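Local coordinates for hydrogenase maturation protease HycI (Thermococcus kodakarensis KOD1, PDB 5ZBY), which probably acts as an endopeptidase of the A31 family that trims the C-terminus of a [NiFe] hydrogenase precursor during its maturation, at residues G30-E35 with E142-L147. Numbering follows the deposited sequence.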
loop_
_atom_site.group_PDB
_atom_site.type_symbol
_atom_site.label_atom_id
_atom_site.label_comp_id
_atom_site.label_asym_id
_atom_site.label_seq_id
_atom_site.Cartn_x
_atom_site.Cartn_y
_atom_site.Cartn_z
ATOM N N GLY A 30 4.557 3.386 -4.115
ATOM C CA GLY A 30 4.241 2.177 -3.354
ATOM C C GLY A 30 5.383 1.180 -3.407
ATOM O O GLY A 30 5.679 0.512 -2.411
ATOM N N VAL A 31 6.035 1.071 -4.568
ATOM C CA VAL A 31 7.142 0.111 -4.679
ATOM C C VAL A 31 8.362 0.632 -3.930
ATOM O O VAL A 31 9.080 -0.175 -3.285
ATOM C CB VAL A 31 7.469 -0.235 -6.142
ATOM C CG1 VAL A 31 6.233 -0.812 -6.775
ATOM C CG2 VAL A 31 7.948 0.954 -6.897
ATOM N N LEU A 32 8.514 1.954 -3.867
ATOM C CA LEU A 32 9.603 2.516 -3.067
ATOM C C LEU A 32 9.383 2.112 -1.623
ATOM O O LEU A 32 10.334 1.673 -0.928
ATOM C CB LEU A 32 9.663 4.041 -3.216
ATOM C CG LEU A 32 10.134 4.541 -4.594
ATOM C CD1 LEU A 32 10.021 6.038 -4.701
ATOM C CD2 LEU A 32 11.554 4.103 -4.840
ATOM N N VAL A 33 8.129 2.211 -1.173
ATOM C CA VAL A 33 7.854 1.917 0.234
ATOM C C VAL A 33 8.146 0.453 0.517
ATOM O O VAL A 33 8.838 0.135 1.506
ATOM C CB VAL A 33 6.414 2.259 0.616
ATOM C CG1 VAL A 33 6.115 1.765 2.042
ATOM C CG2 VAL A 33 6.216 3.772 0.586
ATOM N N ALA A 34 7.681 -0.416 -0.385
ATOM C CA ALA A 34 7.826 -1.838 -0.159
ATOM C C ALA A 34 9.315 -2.152 -0.121
ATOM O O ALA A 34 9.759 -2.910 0.751
ATOM C CB ALA A 34 7.115 -2.643 -1.246
ATOM N N GLU A 35 10.093 -1.570 -1.043
ATOM C CA GLU A 35 11.478 -2.043 -1.112
ATOM C C GLU A 35 12.206 -1.534 0.091
ATOM O O GLU A 35 13.042 -2.253 0.673
ATOM C CB GLU A 35 12.158 -1.617 -2.424
ATOM C CG GLU A 35 11.614 -2.428 -3.594
ATOM C CD GLU A 35 11.936 -3.918 -3.463
ATOM O OE1 GLU A 35 13.091 -4.239 -3.112
ATOM O OE2 GLU A 35 11.039 -4.771 -3.674
ATOM N N GLU A 142 11.011 11.192 -0.605
ATOM C CA GLU A 142 11.124 11.505 0.817
ATOM C C GLU A 142 9.888 10.983 1.572
ATOM O O GLU A 142 10.001 10.497 2.708
ATOM C CB GLU A 142 11.337 13.016 1.015
ATOM C CG GLU A 142 11.434 13.440 2.475
ATOM C CD GLU A 142 10.088 13.788 3.078
ATOM O OE1 GLU A 142 9.235 14.339 2.338
ATOM O OE2 GLU A 142 9.882 13.510 4.290
ATOM N N ARG A 143 8.717 11.082 0.946
ATOM C CA ARG A 143 7.468 10.652 1.561
ATOM C C ARG A 143 7.479 9.120 1.684
ATOM O O ARG A 143 7.001 8.566 2.672
ATOM C CB ARG A 143 6.242 11.139 0.750
ATOM C CG ARG A 143 5.979 12.678 0.826
ATOM C CD ARG A 143 5.417 13.105 2.192
ATOM N NE ARG A 143 6.484 13.220 3.172
ATOM C CZ ARG A 143 6.288 13.486 4.459
ATOM N NH1 ARG A 143 5.054 13.670 4.910
ATOM N NH2 ARG A 143 7.323 13.555 5.294
ATOM N N ALA A 144 8.009 8.424 0.670
ATOM C CA ALA A 144 8.088 6.944 0.749
ATOM C C ALA A 144 9.008 6.537 1.884
ATOM O O ALA A 144 8.684 5.630 2.657
ATOM C CB ALA A 144 8.585 6.359 -0.565
ATOM N N GLU A 145 10.148 7.219 1.987
ATOM C CA GLU A 145 11.117 6.875 3.051
ATOM C C GLU A 145 10.470 7.149 4.417
ATOM O O GLU A 145 10.573 6.354 5.358
ATOM C CB GLU A 145 12.421 7.677 2.866
ATOM C CG GLU A 145 13.475 7.446 3.924
ATOM C CD GLU A 145 14.101 6.057 3.838
ATOM O OE1 GLU A 145 14.149 5.469 2.730
ATOM O OE2 GLU A 145 14.556 5.558 4.889
ATOM N N ARG A 146 9.777 8.272 4.522
ATOM C CA ARG A 146 9.074 8.613 5.756
ATOM C C ARG A 146 8.001 7.588 6.143
ATOM O O ARG A 146 7.966 7.104 7.296
ATOM C CB ARG A 146 8.469 10.014 5.607
ATOM C CG ARG A 146 7.675 10.471 6.797
ATOM C CD ARG A 146 8.540 10.469 8.035
ATOM N NE ARG A 146 7.864 11.105 9.153
ATOM C CZ ARG A 146 8.354 11.152 10.382
ATOM N NH1 ARG A 146 9.529 10.588 10.652
ATOM N NH2 ARG A 146 7.664 11.760 11.340
ATOM N N LEU A 147 7.164 7.180 5.188
ATOM C CA LEU A 147 6.144 6.164 5.499
ATOM C C LEU A 147 6.781 4.827 5.857
ATOM O O LEU A 147 6.293 4.107 6.744
ATOM C CB LEU A 147 5.166 5.976 4.320
ATOM C CG LEU A 147 4.072 4.933 4.600
ATOM C CD1 LEU A 147 3.154 5.313 5.765
ATOM C CD2 LEU A 147 3.278 4.766 3.306
#
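Leu-32 meets Ala-144 through its CB, the two CB atoms standing 3.7 Å apart, and so begins a small apolar interface that illustrates how an alanine lets two helices pack closely. The CB of Leu-32 points at the second helix and does the touching, while the side chain also rests on Pro-136 in a loop.

One residue on, Val-33 carries the larger share. Its CG2 methyl lies against the backbone and methyl of Ala-144 together, 3.7 Å from Ala-144 CA and equally far from its CB. The same methyl also meets Leu-147 CD2 at 4.1 Å, one turn further along the second helix. With chi1 at 173°, CG1 is anti to the backbone N, which leaves CG2 anti to the carbonyl carbon and turned to Ala-144 and Leu-147. No hydrogen bond joins the two segments, which meet by van der Waals packing alone. The short methyl of Ala-144 is consistent with the 5.1 Å between the CA atoms of Val-33 and Ala-144; the segment axes approach to 8.5 Å, their directions 40° apart. On another side of the second helix, Arg-143 grips Glu-142 side-on: NH2 bonds the syn lone pair of OE2 in the guanidinium plane at 2.7 Å, while NE reaches OE1 from a more tilted position, at 3.1 Å.

Just beyond the first segment, its next residue, Arg-36, forms a salt bridge with Glu-145. Phe-29 extends the apolar patch, touching both Ala-144 and Leu-147. Helix 29-40 and the C-terminal helix 138-156 pack side by side on the mixed sheet of an alpha/beta fold, against its inner strands: Val-33 and Leu-147 both rest on Val-73 of strand 69-75, and Leu-147 also reaches Ile-123 of strand 119-125.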